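Long-range contacts in adenosine kinase (Sinorhizobium meliloti, PDB 3UBO), which probably transfers a phosphate group from ATP to adenosine, as an adenosine kinase of the pfkB carbohydrate kinase family: residues A14-I19 and P112-S117; A36-N41 and S128-L133. All blocks are in the same frame, centred on the assembly; numbering follows the deposited sequence.

How the contacts relate
The two contacts are parallel strand pairings in one mixed sheet, ordered 37-39, 127-132, 116-121 and 16-21, and their centres are about 10 Å apart. Contact 1 joins 14-19 to 112-117, and contact 2 joins 36-41 to 128-133. The antiparallel pairing of 127-132 with 116-121, consecutive in the chain, links them: Arg116 O probably accepts a hydrogen bond from Tyr132 N (2.9 Å), and Ser117 OG and Thr131 OG1 probably share another (2.7 Å). Both line the adenosine pocket, contact 1 holding the ribose hydroxyls and packing Ile15 on the base, contact 2 bordering the base as well. The bound ADP is about 12 Å from the Asp17 side chain and about 8 Å from that of Met129.

Contact 1: A14-I19 and P112-S117; sequences AIVDII and PPTARS. With ADN (adenosine), chain C.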
loop_
_atom_site.group_PDB
_atom_site.type_symbol
_atom_site.label_atom_id
_atom_site.label_comp_id
_atom_site.label_asym_id
_atom_site.label_seq_id
_atom_site.Cartn_x
_atom_site.Cartn_y
_atom_site.Cartn_z
ATOM N N ALA A 14 17.627 -0.572 -3.716
ATOM C CA ALA A 14 16.546 -0.719 -2.772
ATOM C C ALA A 14 15.581 0.480 -2.851
ATOM O O ALA A 14 15.965 1.616 -2.574
ATOM C CB ALA A 14 17.094 -0.884 -1.384
ATOM N N ILE A 15 14.344 0.259 -3.248
ATOM C CA ILE A 15 13.435 1.364 -3.628
ATOM C C ILE A 15 12.053 1.189 -2.990
ATOM O O ILE A 15 11.493 0.084 -2.997
ATOM C CB ILE A 15 13.294 1.509 -5.152
ATOM C CG1 ILE A 15 14.671 1.824 -5.765
ATOM C CG2 ILE A 15 12.246 2.522 -5.470
ATOM C CD1 ILE A 15 14.651 1.846 -7.261
ATOM N N VAL A 16 11.537 2.247 -2.360
ATOM C CA VAL A 16 10.130 2.198 -1.987
ATOM C C VAL A 16 9.250 2.932 -3.007
ATOM O O VAL A 16 9.614 4.030 -3.467
ATOM C CB VAL A 16 9.878 2.603 -0.570
ATOM C CG1 VAL A 16 8.341 2.456 -0.220
ATOM C CG2 VAL A 16 10.709 1.752 0.270
ATOM N N ASP A 17 8.173 2.259 -3.422
ATOM C CA ASP A 17 7.281 2.737 -4.489
ATOM C C ASP A 17 6.101 3.511 -3.967
ATOM O O ASP A 17 5.314 3.013 -3.106
ATOM C CB ASP A 17 6.742 1.558 -5.317
ATOM C CG ASP A 17 7.768 1.023 -6.257
ATOM O OD1 ASP A 17 8.873 1.561 -6.153
ATOM O OD2 ASP A 17 7.535 0.104 -7.069
ATOM N N ILE A 18 5.941 4.700 -4.536
ATOM C CA ILE A 18 4.794 5.533 -4.187
ATOM C C ILE A 18 4.037 5.621 -5.452
ATOM O O ILE A 18 4.561 6.141 -6.467
ATOM C CB ILE A 18 5.210 6.934 -3.685
ATOM C CG1 ILE A 18 6.549 6.775 -2.921
ATOM C CG2 ILE A 18 4.085 7.561 -2.897
ATOM C CD1 ILE A 18 6.681 7.563 -1.746
ATOM N N ILE A 19 2.823 5.086 -5.414
ATOM C CA ILE A 19 2.111 4.798 -6.612
ATOM C C ILE A 19 0.724 5.477 -6.622
ATOM O O ILE A 19 0.021 5.452 -5.583
ATOM C CB ILE A 19 1.826 3.277 -6.669
ATOM C CG1 ILE A 19 3.099 2.435 -6.532
ATOM C CG2 ILE A 19 1.024 2.920 -7.899
ATOM C CD1 ILE A 19 2.825 1.025 -5.815
ATOM N N PRO A 112 22.079 10.150 2.049
ATOM C CA PRO A 112 20.706 10.253 1.486
ATOM C C PRO A 112 19.614 9.415 2.204
ATOM O O PRO A 112 19.905 8.418 2.877
ATOM C CB PRO A 112 20.868 9.822 0.002
ATOM C CG PRO A 112 22.244 10.111 -0.358
ATOM C CD PRO A 112 23.088 9.977 0.984
ATOM N N PRO A 113 18.345 9.811 2.057
ATOM C CA PRO A 113 17.359 8.921 2.671
ATOM C C PRO A 113 17.066 7.800 1.677
ATOM O O PRO A 113 17.578 7.836 0.526
ATOM C CB PRO A 113 16.140 9.821 2.857
ATOM C CG PRO A 113 16.493 11.113 2.108
ATOM C CD PRO A 113 17.682 10.830 1.246
ATOM N N THR A 114 16.299 6.828 2.150
ATOM C CA THR A 114 15.973 5.655 1.384
ATOM C C THR A 114 15.427 6.008 -0.013
ATOM O O THR A 114 14.596 6.898 -0.189
ATOM C CB THR A 114 15.027 4.807 2.232
ATOM O OG1 THR A 114 15.744 4.321 3.377
ATOM C CG2 THR A 114 14.408 3.672 1.471
ATOM N N ALA A 115 15.929 5.339 -1.028
ATOM C CA ALA A 115 15.493 5.645 -2.374
ATOM C C ALA A 115 13.996 5.472 -2.550
ATOM O O ALA A 115 13.405 4.679 -1.851
ATOM C CB ALA A 115 16.170 4.764 -3.334
ATOM N N ARG A 116 13.393 6.228 -3.460
ATOM C CA ARG A 116 11.954 6.145 -3.675
ATOM C C ARG A 116 11.615 6.386 -5.137
ATOM O O ARG A 116 12.351 7.071 -5.846
ATOM C CB ARG A 116 11.220 7.155 -2.791
ATOM C CG ARG A 116 11.295 8.587 -3.292
ATOM C CD ARG A 116 10.227 9.455 -2.646
ATOM N NE ARG A 116 10.771 10.718 -2.155
ATOM C CZ ARG A 116 11.747 10.813 -1.257
ATOM N NH1 ARG A 116 12.290 9.716 -0.748
ATOM N NH2 ARG A 116 12.179 12.004 -0.868
ATOM N N SER A 117 10.500 5.821 -5.591
ATOM C CA SER A 117 10.111 5.982 -6.971
ATOM C C SER A 117 8.644 6.371 -7.091
ATOM O O SER A 117 7.753 5.761 -6.449
ATOM C CB SER A 117 10.448 4.725 -7.754
ATOM O OG SER A 117 10.113 4.843 -9.112
HETATM O "O5'" ADN C . 9.964 -3.033 -12.709
HETATM C "C5'" ADN C . 9.217 -2.984 -11.436
HETATM C "C4'" ADN C . 9.951 -2.211 -10.287
HETATM O "O4'" ADN C . 10.964 -1.316 -10.761
HETATM C "C3'" ADN C . 9.272 -1.386 -9.074
HETATM O "O3'" ADN C . 8.639 -1.967 -7.959
HETATM C "C2'" ADN C . 10.398 -0.371 -8.685
HETATM O "O2'" ADN C . 10.735 -0.306 -7.283
HETATM C "C1'" ADN C . 11.485 -0.785 -9.595
HETATM N N9 ADN C . 12.347 0.373 -9.981
HETATM C C8 ADN C . 12.037 1.632 -10.572
HETATM N N7 ADN C . 13.238 2.328 -10.875
HETATM C C5 ADN C . 14.290 1.483 -10.478
HETATM C C6 ADN C . 15.704 1.636 -10.504
HETATM N N6 ADN C . 16.331 2.810 -11.048
HETATM N N1 ADN C . 16.510 0.549 -10.005
HETATM C C2 ADN C . 15.892 -0.639 -9.495
HETATM N N3 ADN C . 14.489 -0.832 -9.451
HETATM C C4 ADN C . 13.722 0.256 -9.930
#
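Ile15 packs its CG2 against Ser117 CB at 3.6 Å while its CD1 lies over one face of the adenine, 3.2 Å from C4 and close to the C4-C5 bond. The two residues belong to a parallel pairing of strands 16-21 and 116-121 in the small mixed sheet that serves as the substrate lid in ribokinase-like (pfkB) enzymes. With CG1 of Ile15 beside the backbone N (chi1 -61°) and the chain then extended, the methyl is carried up to the base. The second flat group, the Asp17 carboxylate, takes a ribose hydroxyl on each oxygen: O2' donates to OD1 (2.9 Å) and O3' to OD2. This forked grip helps to set the sugar's orientation; Asn13, Gly61, Ser62 and Asn65 also hydrogen-bond the nucleoside. In the strand pairing beneath, Val16 sits opposite Arg116, and Asp17 opposite Ser117. Val16 N donates to Ala115 O (3.1 Å), Ser117 N returns a bond to Val16 O (2.9 Å), and Ile18 N donates to Ser117 O (2.8 Å). Asp17 and Ser117 thus stand on the adenosine face of the sheet. Val16 and Arg116 occupy the other face, where Phe92 and Leu88 of helix 87-98 touch Val16 and Arg116, respectively. Thr114 OG1 is held by Asp86 and Ala84 N, and Ala115 CB lies against Ile15 CG1. Pro113 touches Gln87 of the second subunit, so this end of the contact approaches the dimer interface. Farther along the strands, the aliphatic part of Arg116 passes obliquely across Ile18, with its CD 4.1 Å from Ile18 CD1.

Contact 2: A36-N41 and S128-L133; sequences AMNLIN and SMNTYL. With ADN (adenosine), chain C.
Met37 and Met129, both selenomethionine, stand side by side on the adenosine face in a parallel pairing, followed by Asn38 with Asn130 and Leu39 with Thr131. Backbone hydrogen bonds run from Met129 N to Ala36 O (2.9 Å), Asn38 N to Met129 O, Thr131 N to Asn38 O, and Ile40 N to Thr131 O. Among the polar side chains, Asn38 ND2 also bonds Met129 O, though the modelled length is too short to trust. Its OD1 accepts from Ile33 N, which probably sets the amide's rotation. Asn38 CG lies beside the backbone N, opposite the carbonyl carbon (chi1 -53°), which brings the amide alongside that of Asn130, their planes 29° apart. An alanine in place of Asn38 would probably leave Ile33 N without its acceptor and take away the amide beside Asn130. Apolar contacts join Met37 CB to Met129 CE (3.9 Å), Leu39 CD2 to Leu133 CD1 (3.5 Å), and Ile40 CG1 to Tyr132 CB (3.7 Å). Ile40 O lies in the plane of the Tyr132 ring, at its edge. Toward the ligand, Met129 SE approaches adenosine C8 (3.4 Å), and Thr131 OG1, also bonded to Ser117, lies 3.0 Å from N7. Asn41 then N-caps helix 42-50 through Arg44 N. An outer strand laid parallel on a neighbour whose side chains border the nucleoside base is consistent with the lid sheet of pfkB-family kinases.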
loop_
_atom_site.group_PDB
_atom_site.type_symbol
_atom_site.label_atom_id
_atom_site.label_comp_id
_atom_site.label_asym_id
_atom_site.label_seq_id
_atom_site.Cartn_x
_atom_site.Cartn_y
_atom_site.Cartn_z
ATOM N N ALA A 36 8.824 4.108 -19.101
ATOM C CA ALA A 36 10.226 4.101 -18.758
ATOM C C ALA A 36 10.505 4.281 -17.288
ATOM O O ALA A 36 9.610 4.487 -16.505
ATOM C CB ALA A 36 10.906 5.184 -19.522
HETATM N N MSE A 37 11.771 4.223 -16.927
HETATM C CA MSE A 37 12.181 4.622 -15.616
HETATM C C MSE A 37 12.903 5.910 -15.765
HETATM O O MSE A 37 13.892 5.988 -16.444
HETATM C CB MSE A 37 13.183 3.683 -15.024
HETATM C CG MSE A 37 14.487 4.387 -14.905
HETATM SE SE MSE A 37 14.941 4.899 -13.186
HETATM C CE MSE A 37 16.723 4.452 -13.302
ATOM N N ASN A 38 12.338 6.943 -15.150
ATOM C CA ASN A 38 12.883 8.288 -15.210
ATOM C C ASN A 38 13.691 8.585 -13.961
ATOM O O ASN A 38 13.247 8.330 -12.841
ATOM C CB ASN A 38 11.763 9.316 -15.372
ATOM C CG ASN A 38 10.843 8.998 -16.535
ATOM O OD1 ASN A 38 10.849 9.688 -17.553
ATOM N ND2 ASN A 38 10.045 7.946 -16.386
ATOM N N LEU A 39 14.884 9.122 -14.164
ATOM C CA LEU A 39 15.786 9.379 -13.095
ATOM C C LEU A 39 15.670 10.809 -12.716
ATOM O O LEU A 39 15.736 11.673 -13.546
ATOM C CB LEU A 39 17.183 9.116 -13.566
ATOM C CG LEU A 39 17.675 7.715 -13.321
ATOM C CD1 LEU A 39 18.886 7.557 -14.117
ATOM C CD2 LEU A 39 17.959 7.508 -11.883
ATOM N N ILE A 40 15.509 11.041 -11.437
ATOM C CA ILE A 40 15.223 12.360 -10.930
ATOM C C ILE A 40 16.036 12.687 -9.667
ATOM O O ILE A 40 16.304 11.798 -8.814
ATOM C CB ILE A 40 13.686 12.474 -10.575
ATOM C CG1 ILE A 40 13.362 11.699 -9.291
ATOM C CG2 ILE A 40 12.878 12.069 -11.699
ATOM C CD1 ILE A 40 11.897 11.611 -8.944
ATOM N N ASN A 41 16.382 13.963 -9.518
ATOM C CA ASN A 41 16.957 14.403 -8.233
ATOM C C ASN A 41 15.892 14.499 -7.156
ATOM O O ASN A 41 14.717 14.255 -7.394
ATOM C CB ASN A 41 17.691 15.738 -8.358
ATOM C CG ASN A 41 16.809 16.841 -8.929
ATOM O OD1 ASN A 41 15.584 16.870 -8.719
ATOM N ND2 ASN A 41 17.422 17.738 -9.696
ATOM N N SER A 128 4.750 4.388 -15.397
ATOM C CA SER A 128 5.837 5.335 -15.724
ATOM C C SER A 128 6.567 5.758 -14.442
ATOM O O SER A 128 5.946 6.259 -13.487
ATOM C CB SER A 128 5.324 6.538 -16.532
ATOM O OG SER A 128 4.708 6.091 -17.715
HETATM N N MSE A 129 7.870 5.489 -14.379
HETATM C CA MSE A 129 8.517 5.596 -13.104
HETATM C C MSE A 129 9.511 6.789 -13.027
HETATM O O MSE A 129 10.058 7.225 -14.025
HETATM C CB MSE A 129 9.155 4.276 -12.730
HETATM C CG MSE A 129 8.197 3.109 -12.485
HETATM SE SE MSE A 129 9.147 1.320 -12.295
HETATM C CE MSE A 129 10.107 1.574 -14.047
ATOM N N ASN A 130 9.714 7.316 -11.832
ATOM C CA ASN A 130 10.472 8.507 -11.689
ATOM C C ASN A 130 11.119 8.295 -10.356
ATOM O O ASN A 130 10.482 8.379 -9.289
ATOM C CB ASN A 130 9.538 9.719 -11.653
ATOM C CG ASN A 130 8.844 9.992 -12.982
ATOM O OD1 ASN A 130 9.440 10.587 -13.899
ATOM N ND2 ASN A 130 7.552 9.613 -13.068
ATOM N N THR A 131 12.412 7.998 -10.430
ATOM C CA THR A 131 13.131 7.376 -9.306
ATOM C C THR A 131 14.222 8.252 -8.874
ATOM O O THR A 131 14.985 8.730 -9.702
ATOM C CB THR A 131 13.709 5.979 -9.695
ATOM O OG1 THR A 131 12.609 5.123 -10.048
ATOM C CG2 THR A 131 14.400 5.365 -8.538
ATOM N N TYR A 132 14.251 8.490 -7.576
ATOM C CA TYR A 132 15.304 9.253 -6.961
ATOM C C TYR A 132 16.132 8.217 -6.175
ATOM O O TYR A 132 15.603 7.528 -5.296
ATOM C CB TYR A 132 14.743 10.411 -6.070
ATOM C CG TYR A 132 15.715 10.876 -4.978
ATOM C CD1 TYR A 132 16.927 11.505 -5.308
ATOM C CD2 TYR A 132 15.459 10.636 -3.623
ATOM C CE1 TYR A 132 17.830 11.907 -4.330
ATOM C CE2 TYR A 132 16.336 11.041 -2.659
ATOM C CZ TYR A 132 17.539 11.686 -3.006
ATOM O OH TYR A 132 18.458 12.085 -2.018
ATOM N N LEU A 133 17.432 8.131 -6.461
ATOM C CA LEU A 133 18.231 7.024 -5.946
ATOM C C LEU A 133 18.544 7.040 -4.449
ATOM O O LEU A 133 18.792 5.987 -3.865
ATOM C CB LEU A 133 19.477 6.862 -6.790
ATOM C CG LEU A 133 19.096 6.423 -8.192
ATOM C CD1 LEU A 133 20.128 6.754 -9.296
ATOM C CD2 LEU A 133 18.778 4.957 -8.096
HETATM O "O5'" ADN C . 9.964 -3.033 -12.709
HETATM C "C5'" ADN C . 9.217 -2.984 -11.436
HETATM C "C4'" ADN C . 9.951 -2.211 -10.287
HETATM O "O4'" ADN C . 10.964 -1.316 -10.761
HETATM C "C3'" ADN C . 9.272 -1.386 -9.074
HETATM O "O3'" ADN C . 8.639 -1.967 -7.959
HETATM C "C2'" ADN C . 10.398 -0.371 -8.685
HETATM O "O2'" ADN C . 10.735 -0.306 -7.283
HETATM C "C1'" ADN C . 11.485 -0.785 -9.595
HETATM N N9 ADN C . 12.347 0.373 -9.981
HETATM C C8 ADN C . 12.037 1.632 -10.572
HETATM N N7 ADN C . 13.238 2.328 -10.875
HETATM C C5 ADN C . 14.290 1.483 -10.478
HETATM C C6 ADN C . 15.704 1.636 -10.504
HETATM N N6 ADN C . 16.331 2.810 -11.048
HETATM N N1 ADN C . 16.510 0.549 -10.005
HETATM C C2 ADN C . 15.892 -0.639 -9.495
HETATM N N3 ADN C . 14.489 -0.832 -9.451
HETATM C C4 ADN C . 13.722 0.256 -9.930
#